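Local coordinates for peptidase C51 domain-containing protein (Streptococcus mutans, PDB 3L9A) that is of unknown function but, as a CHAP-family protein, probably cleaves peptidoglycan, with this piece forming its C-terminal domain, at residues A[11-16]-A[30-35]; A[17-22]-A[66-71]; A[38-43]-A[81-86]. All blocks are in the same frame, centred on the assembly; numbering follows the deposited sequence. Where two conformers were deposited one is given.

Interaction 1: A[11-16]-A[30-35]; sequences FFVITN and AVLHVS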
# COMPACT_ATOMS: atom_id res chain seq x y z
N PHE A 11 -8.77 2.21 -7.47
CA PHE A 11 -10.10 2.73 -7.82
C PHE A 11 -10.33 2.61 -9.31
O PHE A 11 -9.39 2.43 -10.08
CB PHE A 11 -10.30 4.18 -7.34
CG PHE A 11 -9.29 5.18 -7.88
CD1 PHE A 11 -9.55 5.89 -9.05
CD2 PHE A 11 -8.12 5.46 -7.19
CE1 PHE A 11 -8.65 6.85 -9.52
CE2 PHE A 11 -7.20 6.41 -7.68
CZ PHE A 11 -7.48 7.11 -8.83
N PHE A 12 -11.60 2.70 -9.71
CA PHE A 12 -11.95 2.75 -11.12
C PHE A 12 -12.32 4.16 -11.55
O PHE A 12 -12.91 4.93 -10.78
CB PHE A 12 -13.20 1.91 -11.40
CG PHE A 12 -13.00 0.41 -11.38
CD1 PHE A 12 -12.07 -0.22 -12.20
CD2 PHE A 12 -13.84 -0.38 -10.60
CE1 PHE A 12 -11.96 -1.62 -12.21
CE2 PHE A 12 -13.74 -1.77 -10.60
CZ PHE A 12 -12.80 -2.38 -11.41
N VAL A 13 -12.01 4.47 -12.81
CA VAL A 13 -12.64 5.60 -13.50
C VAL A 13 -13.18 5.08 -14.83
O VAL A 13 -12.79 4.00 -15.28
CB VAL A 13 -11.67 6.80 -13.74
CG1 VAL A 13 -11.15 7.34 -12.41
CG2 VAL A 13 -10.53 6.44 -14.66
N ILE A 14 -14.08 5.85 -15.44
CA ILE A 14 -14.66 5.49 -16.74
C ILE A 14 -14.48 6.69 -17.65
O ILE A 14 -14.83 7.80 -17.27
CB ILE A 14 -16.15 5.11 -16.64
CG1 ILE A 14 -16.38 4.07 -15.55
CG2 ILE A 14 -16.65 4.60 -17.99
CD1 ILE A 14 -17.82 3.58 -15.44
N THR A 15 -13.92 6.49 -18.84
CA THR A 15 -13.67 7.63 -19.73
C THR A 15 -14.97 8.25 -20.23
O THR A 15 -15.94 7.53 -20.54
CB THR A 15 -12.80 7.24 -20.92
OG1 THR A 15 -13.51 6.28 -21.70
CG2 THR A 15 -11.45 6.68 -20.46
N ASN A 16 -14.98 9.58 -20.31
CA ASN A 16 -16.17 10.31 -20.74
C ASN A 16 -16.35 10.38 -22.26
O ASN A 16 -17.40 10.80 -22.74
CB ASN A 16 -16.18 11.73 -20.16
CG ASN A 16 -15.16 12.65 -20.82
OD1 ASN A 16 -14.23 12.19 -21.49
ND2 ASN A 16 -15.32 13.95 -20.62
N ALA A 30 -14.50 3.39 -21.52
CA ALA A 30 -13.44 2.48 -21.09
C ALA A 30 -13.33 2.54 -19.57
O ALA A 30 -13.20 3.62 -18.99
CB ALA A 30 -12.13 2.86 -21.72
N VAL A 31 -13.38 1.38 -18.92
CA VAL A 31 -13.17 1.29 -17.48
C VAL A 31 -11.67 1.12 -17.24
O VAL A 31 -11.06 0.16 -17.73
CB VAL A 31 -13.98 0.14 -16.85
CG1 VAL A 31 -13.67 -0.01 -15.37
CG2 VAL A 31 -15.48 0.38 -17.09
N LEU A 32 -11.10 2.07 -16.50
CA LEU A 32 -9.69 2.04 -16.18
C LEU A 32 -9.50 1.69 -14.71
O LEU A 32 -10.09 2.33 -13.83
CB LEU A 32 -9.04 3.40 -16.47
CG LEU A 32 -9.36 4.03 -17.82
CD1 LEU A 32 -8.53 5.29 -18.02
CD2 LEU A 32 -9.14 3.05 -18.98
N HIS A 33 -8.73 0.64 -14.47
CA HIS A 33 -8.33 0.27 -13.12
C HIS A 33 -7.09 1.07 -12.76
O HIS A 33 -6.08 0.99 -13.46
CB HIS A 33 -8.01 -1.21 -13.03
CG HIS A 33 -7.67 -1.66 -11.65
ND1 HIS A 33 -6.37 -1.88 -11.24
CD2 HIS A 33 -8.45 -1.90 -10.57
CE1 HIS A 33 -6.37 -2.26 -9.97
NE2 HIS A 33 -7.63 -2.30 -9.54
N VAL A 34 -7.18 1.85 -11.68
CA VAL A 34 -6.08 2.72 -11.28
C VAL A 34 -5.50 2.22 -9.96
O VAL A 34 -6.22 2.11 -8.97
CB VAL A 34 -6.54 4.20 -11.11
CG1 VAL A 34 -5.35 5.11 -10.83
CG2 VAL A 34 -7.30 4.68 -12.36
N SER A 35 -4.20 1.95 -9.97
CA SER A 35 -3.51 1.50 -8.77
C SER A 35 -2.39 2.47 -8.40
O SER A 35 -1.29 2.37 -8.94
CB SER A 35 -2.95 0.09 -8.95
OG SER A 35 -2.22 -0.28 -7.79
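Strands 11-15 and 31-35 run side by side as antiparallel neighbours, their short axes 4.7 Å apart at closest approach and 150° between directions. F11 pairs with V34 and V13 with L32 as hydrogen-bonded pairs, two N-H to carbonyl bonds each, and T15 N adds a fifth bond to A30 O. The non-hydrogen-bonded pairs F12-H33 and I14-V31 are supplemented by CA-H...O contacts, such as F12 CA to L32 O at 3.3 Å. Side chains alternate between two layers. On the layer of F11, V13, L32 and V34, CG of F11 sits between its backbone N and carbonyl carbon (chi1 58°), and the ring lies over the V34 side chain. V34 CB lies 3.8 Å from the F11 ring centroid, over the face but offset toward the rim, while V34 CG1 meets F11 CZ at 3.5 Å. In the same layer V13 CG2 rests on L32 CB at 3.8 Å. Helix 68-78 covers this side, with I74 on F11 and V34, and F70 and L71 on V13. On the opposite layer the edge of H33 is directed toward the F12 ring in an offset edge-to-face pair, planes 72° apart, with H33 CD2 3.9 Å from F12 CE1. V31 CG1 comes up to F12 CD1 at 3.6 Å, approaching the ring obliquely. E49 and I52 of helix 46-55 and the stacked ring of Y61 pack around F12. At the far end T15 OG1 is hydrogen-bonded to A27 O, in the connection that leads to A30. Apolar groups on both faces are characteristic of inner strands of a sheet covered by a helix on each face; here 11-15 and 31-35 are inner strands of a mixed five-stranded sheet.

Interaction 2: A[17-22]-A[66-71]; sequences SEYTFA and ASPAFL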
# COMPACT_ATOMS: atom_id res chain seq x y z
N SER A 17 -15.31 10.01 -23.00
CA SER A 17 -15.31 10.11 -24.46
C SER A 17 -14.12 9.30 -24.96
O SER A 17 -13.33 8.80 -24.17
CB SER A 17 -15.18 11.58 -24.90
OG SER A 17 -13.99 12.15 -24.40
N GLU A 18 -14.01 9.19 -26.28
CA GLU A 18 -12.90 8.51 -26.92
C GLU A 18 -11.72 9.48 -27.06
O GLU A 18 -11.88 10.60 -27.56
CB GLU A 18 -13.35 8.00 -28.29
CG GLU A 18 -12.28 7.27 -29.08
CD GLU A 18 -12.84 6.46 -30.23
OE1 GLU A 18 -12.10 6.24 -31.21
OE2 GLU A 18 -14.02 6.04 -30.19
N TYR A 19 -10.56 9.06 -26.58
CA TYR A 19 -9.37 9.90 -26.65
C TYR A 19 -8.11 9.10 -26.45
O TYR A 19 -8.15 7.97 -25.95
CB TYR A 19 -9.44 11.07 -25.65
CG TYR A 19 -9.71 10.73 -24.21
CD1 TYR A 19 -8.73 10.15 -23.39
CD2 TYR A 19 -10.93 11.05 -23.63
CE1 TYR A 19 -8.97 9.89 -22.05
CE2 TYR A 19 -11.19 10.78 -22.28
CZ TYR A 19 -10.19 10.21 -21.50
OH TYR A 19 -10.41 9.96 -20.15
N THR A 20 -6.98 9.70 -26.84
CA THR A 20 -5.67 9.18 -26.46
C THR A 20 -5.15 10.00 -25.29
O THR A 20 -5.13 11.23 -25.34
CB THR A 20 -4.67 9.30 -27.62
OG1 THR A 20 -5.16 8.53 -28.73
CG2 THR A 20 -3.29 8.79 -27.22
N PHE A 21 -4.75 9.30 -24.23
CA PHE A 21 -4.13 9.93 -23.08
C PHE A 21 -2.82 9.21 -22.80
O PHE A 21 -2.78 7.98 -22.80
CB PHE A 21 -5.02 9.90 -21.83
CG PHE A 21 -4.37 10.55 -20.65
CD1 PHE A 21 -4.36 11.94 -20.52
CD2 PHE A 21 -3.68 9.79 -19.71
CE1 PHE A 21 -3.71 12.55 -19.45
CE2 PHE A 21 -3.02 10.39 -18.66
CZ PHE A 21 -3.04 11.77 -18.52
N ALA A 22 -1.74 9.97 -22.60
CA ALA A 22 -0.42 9.39 -22.33
C ALA A 22 -0.05 8.31 -23.37
O ALA A 22 0.50 7.25 -23.05
CB ALA A 22 -0.33 8.84 -20.89
N ALA A 66 -14.68 10.56 -16.77
CA ALA A 66 -13.31 11.06 -16.66
C ALA A 66 -12.81 11.61 -17.98
O ALA A 66 -12.76 10.89 -18.99
CB ALA A 66 -12.39 9.95 -16.16
N SER A 67 -12.44 12.88 -17.97
CA SER A 67 -11.86 13.56 -19.13
C SER A 67 -10.34 13.37 -19.09
O SER A 67 -9.77 12.95 -18.08
CB SER A 67 -12.17 15.05 -19.05
OG SER A 67 -11.46 15.58 -17.94
N PRO A 68 -9.64 13.75 -20.18
CA PRO A 68 -8.18 13.76 -20.11
C PRO A 68 -7.63 14.61 -18.95
O PRO A 68 -6.62 14.24 -18.36
CB PRO A 68 -7.77 14.33 -21.48
CG PRO A 68 -8.93 13.95 -22.39
CD PRO A 68 -10.16 14.09 -21.52
N ALA A 69 -8.28 15.72 -18.63
CA ALA A 69 -7.82 16.56 -17.51
C ALA A 69 -7.90 15.82 -16.18
O ALA A 69 -7.04 16.00 -15.31
CB ALA A 69 -8.62 17.86 -17.44
N PHE A 70 -8.91 14.97 -16.02
CA PHE A 70 -9.03 14.16 -14.82
C PHE A 70 -7.89 13.14 -14.74
O PHE A 70 -7.27 12.95 -13.68
CB PHE A 70 -10.40 13.46 -14.81
CG PHE A 70 -10.80 12.94 -13.46
CD1 PHE A 70 -10.44 11.67 -13.03
CD2 PHE A 70 -11.53 13.75 -12.59
CE1 PHE A 70 -10.81 11.21 -11.76
CE2 PHE A 70 -11.91 13.30 -11.32
CZ PHE A 70 -11.54 12.04 -10.91
N LEU A 71 -7.59 12.49 -15.86
CA LEU A 71 -6.47 11.55 -15.88
C LEU A 71 -5.14 12.25 -15.59
O LEU A 71 -4.28 11.70 -14.92
CB LEU A 71 -6.41 10.75 -17.18
CG LEU A 71 -7.68 9.99 -17.60
CD1 LEU A 71 -7.38 9.06 -18.76
CD2 LEU A 71 -8.29 9.21 -16.44
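The Y19 ring has the pyrrolidine of P68 over one face, with A66 O and L71 CD1 at its edge near the ring plane; the F21 ring carries L71 CB over one of its own faces. The arrangement joins strand 19-21, half of a small antiparallel two-stranded sheet with 24-26, to the capped first turn of helix 68-78. P68 CG stands 3.7 Å from the Y19 centroid, only 8° off the ring normal, a well-centred CH-pi contact, while P68 CD is shifted toward the hydroxyl side and meets Y19 CE2 at 3.5 Å. Y19 OH donates to A66 O at 2.8 Å, approaching from above the carbonyl plane. A66 O probably also accepts from N16 N, so that two groups would engage the oxygen just before the helix. L71 CD1 reaches the same tyrosine from the edge, 3.5 Å from Y19 OH. F21 differs: its CG is anti to the backbone N (chi1 180°), and its ring lies against L71, with CE1 near P68 O. L71 CB is 3.6 Å from the F21 centroid and almost on the ring normal, a second centred CH-pi contact, and F21 CZ touches the L71 backbone carbon. F82 meets F21 edge-to-face, while Q72 and V75 of the helix also pack on it. Beyond its part in the helix start, P68 thus lays its puckered ring, CG first, on the flat face of Y19, and L71 is shared by both aromatic side chains. S67 caps the turn: its OG accepts from F70 N at 3.2 Å, with an N-H...O angle of 155°.

Interaction 3: A[38-43]-A[81-86]; sequences QKRAFW and KFEGKN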
# COMPACT_ATOMS: atom_id res chain seq x y z
N GLN A 38 0.85 0.67 -7.24
CA GLN A 38 1.67 0.12 -8.32
C GLN A 38 2.02 1.15 -9.40
O GLN A 38 2.66 0.81 -10.39
CB GLN A 38 0.95 -1.08 -8.94
CG GLN A 38 0.71 -2.21 -7.94
CD GLN A 38 0.39 -3.53 -8.62
OE1 GLN A 38 0.00 -3.57 -9.80
NE2 GLN A 38 0.55 -4.63 -7.90
N LYS A 39 1.61 2.40 -9.20
CA LYS A 39 1.80 3.45 -10.21
C LYS A 39 1.38 2.98 -11.61
O LYS A 39 2.07 3.22 -12.61
CB LYS A 39 3.24 3.98 -10.19
CG LYS A 39 3.57 4.73 -8.91
CD LYS A 39 5.01 5.23 -8.89
CE LYS A 39 5.31 6.02 -7.63
NZ LYS A 39 6.77 6.32 -7.52
N ARG A 40 0.23 2.32 -11.69
CA ARG A 40 -0.24 1.73 -12.94
C ARG A 40 -1.74 1.86 -13.09
O ARG A 40 -2.49 1.55 -12.15
CB ARG A 40 0.15 0.25 -13.02
CG ARG A 40 -0.37 -0.47 -14.29
CD ARG A 40 0.04 -1.93 -14.33
NE ARG A 40 -0.54 -2.65 -15.47
CZ ARG A 40 -1.26 -3.76 -15.39
NH1 ARG A 40 -1.54 -4.32 -14.22
NH2 ARG A 40 -1.73 -4.32 -16.51
N ALA A 41 -2.19 2.32 -14.26
CA ALA A 41 -3.61 2.27 -14.62
C ALA A 41 -3.72 1.59 -15.96
O ALA A 41 -2.87 1.78 -16.83
CB ALA A 41 -4.21 3.67 -14.71
N PHE A 42 -4.76 0.79 -16.15
CA PHE A 42 -4.95 0.15 -17.45
C PHE A 42 -6.42 -0.08 -17.75
O PHE A 42 -7.26 -0.07 -16.86
CB PHE A 42 -4.10 -1.14 -17.58
CG PHE A 42 -4.65 -2.35 -16.88
CD1 PHE A 42 -5.17 -3.41 -17.63
CD2 PHE A 42 -4.58 -2.48 -15.50
CE1 PHE A 42 -5.64 -4.56 -17.00
CE2 PHE A 42 -5.06 -3.63 -14.86
CZ PHE A 42 -5.58 -4.67 -15.61
N TRP A 43 -6.70 -0.26 -19.04
CA TRP A 43 -8.05 -0.48 -19.53
C TRP A 43 -8.40 -1.95 -19.35
O TRP A 43 -7.81 -2.82 -19.98
CB TRP A 43 -8.07 -0.06 -21.00
CG TRP A 43 -9.40 -0.14 -21.70
CD1 TRP A 43 -10.63 -0.46 -21.17
CD2 TRP A 43 -9.62 0.15 -23.09
NE1 TRP A 43 -11.59 -0.40 -22.16
CE2 TRP A 43 -11.00 -0.03 -23.34
CE3 TRP A 43 -8.78 0.53 -24.14
CZ2 TRP A 43 -11.55 0.16 -24.61
CZ3 TRP A 43 -9.33 0.71 -25.40
CH2 TRP A 43 -10.70 0.53 -25.62
N LYS A 81 1.48 5.47 -14.37
CA LYS A 81 1.70 5.19 -15.78
C LYS A 81 0.45 4.52 -16.36
O LYS A 81 0.05 3.45 -15.92
CB LYS A 81 2.91 4.26 -15.96
CG LYS A 81 3.17 3.91 -17.42
CD LYS A 81 4.05 2.68 -17.57
CE LYS A 81 3.92 2.06 -18.96
NZ LYS A 81 4.06 0.57 -18.92
N PHE A 82 -0.15 5.18 -17.34
CA PHE A 82 -1.35 4.67 -18.01
C PHE A 82 -1.00 3.70 -19.14
O PHE A 82 -0.04 3.91 -19.89
CB PHE A 82 -2.19 5.84 -18.54
CG PHE A 82 -3.03 6.49 -17.48
CD1 PHE A 82 -4.39 6.17 -17.38
CD2 PHE A 82 -2.48 7.37 -16.56
CE1 PHE A 82 -5.17 6.74 -16.39
CE2 PHE A 82 -3.27 7.93 -15.56
CZ PHE A 82 -4.62 7.62 -15.48
N GLU A 83 -1.80 2.64 -19.24
CA GLU A 83 -1.63 1.59 -20.23
C GLU A 83 -2.97 1.25 -20.88
O GLU A 83 -4.04 1.58 -20.36
CB GLU A 83 -1.08 0.31 -19.58
CG GLU A 83 0.22 0.49 -18.84
CD GLU A 83 0.65 -0.77 -18.11
OE1 GLU A 83 -0.11 -1.75 -18.07
OE2 GLU A 83 1.78 -0.76 -17.57
N GLY A 84 -2.91 0.54 -22.00
CA GLY A 84 -4.11 0.00 -22.63
C GLY A 84 -4.47 -1.36 -22.07
O GLY A 84 -4.12 -1.69 -20.93
N LYS A 85 -5.18 -2.15 -22.86
CA LYS A 85 -5.57 -3.50 -22.45
C LYS A 85 -4.37 -4.42 -22.42
O LYS A 85 -3.38 -4.21 -23.14
CB LYS A 85 -6.62 -4.07 -23.40
CG LYS A 85 -7.93 -3.32 -23.40
CD LYS A 85 -8.92 -3.93 -24.37
CE LYS A 85 -10.24 -3.20 -24.32
NZ LYS A 85 -11.23 -3.62 -25.35
N ASN A 86 -4.44 -5.47 -21.60
CA ASN A 86 -3.35 -6.44 -21.57
C ASN A 86 -3.81 -7.84 -21.94
O ASN A 86 -3.05 -8.79 -21.81
CB ASN A 86 -2.58 -6.40 -20.24
CG ASN A 86 -3.39 -6.86 -19.05
OD1 ASN A 86 -4.57 -7.21 -19.16
ND2 ASN A 86 -2.74 -6.88 -17.89
O HOH W 1 -1.91 -3.05 -19.65
O HOH W 2 -7.09 -5.47 -20.46
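E83 OE1 is gripped by R40 and a water: R40 NE donates to it at 2.8 Å in a nearly straight salt-bridge bond (175° at the hydrogen), R40 NH2 adds a long, weak one, and water 1 donates at 2.7 Å. NE uses its own guanidinium plane but meets the oxygen from above the carboxylate plane, the two planes being 54° apart. The R40 chain is extended from CG to NE, and crosses E83 at about a right angle. E83 OE2 holds K81 NZ at 3.0 Å, and water 1 goes on to G84 O. Over the R40 guanidinium lies F42, with CD2 above its centre, while R40 NH2 stands 3.4 Å above the F42 ring plane. R40 NH1 and N86 ND2 both donate to E76 O of a second subunit. Strands 40-43 and 81-83, which carry R40, K81 and E83 on one face, run parallel, tied by K81 N to K39 O, A41 N to K81 O and E83 N to A41 O. On the face of A41 and F82, A41 CB sits over the F82 ring, 3.8 Å from its centroid. Past the strand, the extended K85 lies over W43: K85 CE is 3.5 Å from the centroid of the W43 six-membered ring, and NZ makes a cation-pi contact at 4.2 Å. K39 and R40, both facing S35, form a G1 beta bulge at the strand start. With R40 and K81 on separate oxygens of E83, the carboxylate is probably kept ionised, and the charge network lies beside the contact between subunits.

How the interactions relate
Interactions 1 and 3 lie in one mixed sheet, ordered 61-66, 11-15, 31-35, 40-43, 81-83; strands 31-35 and 40-43 are neighbours, so the two contacts join directly, their centres about 10 Å apart. Interaction 2 stands about 10 Å from interaction 1 and about 13 Å from interaction 3, centre to centre, where the small sheet meets helix 68-78. It adjoins strand 11-15 through A66 and strand 81-83 through F21 against F82. Along the chain interaction 1 closes before interaction 3 opens, whereas interaction 2 crosses both, its segments alternating with theirs. Helix 68-78 packs against one sheet face and links 61-66 and 81-83, the two strands outermost within this chain, in a compact domain.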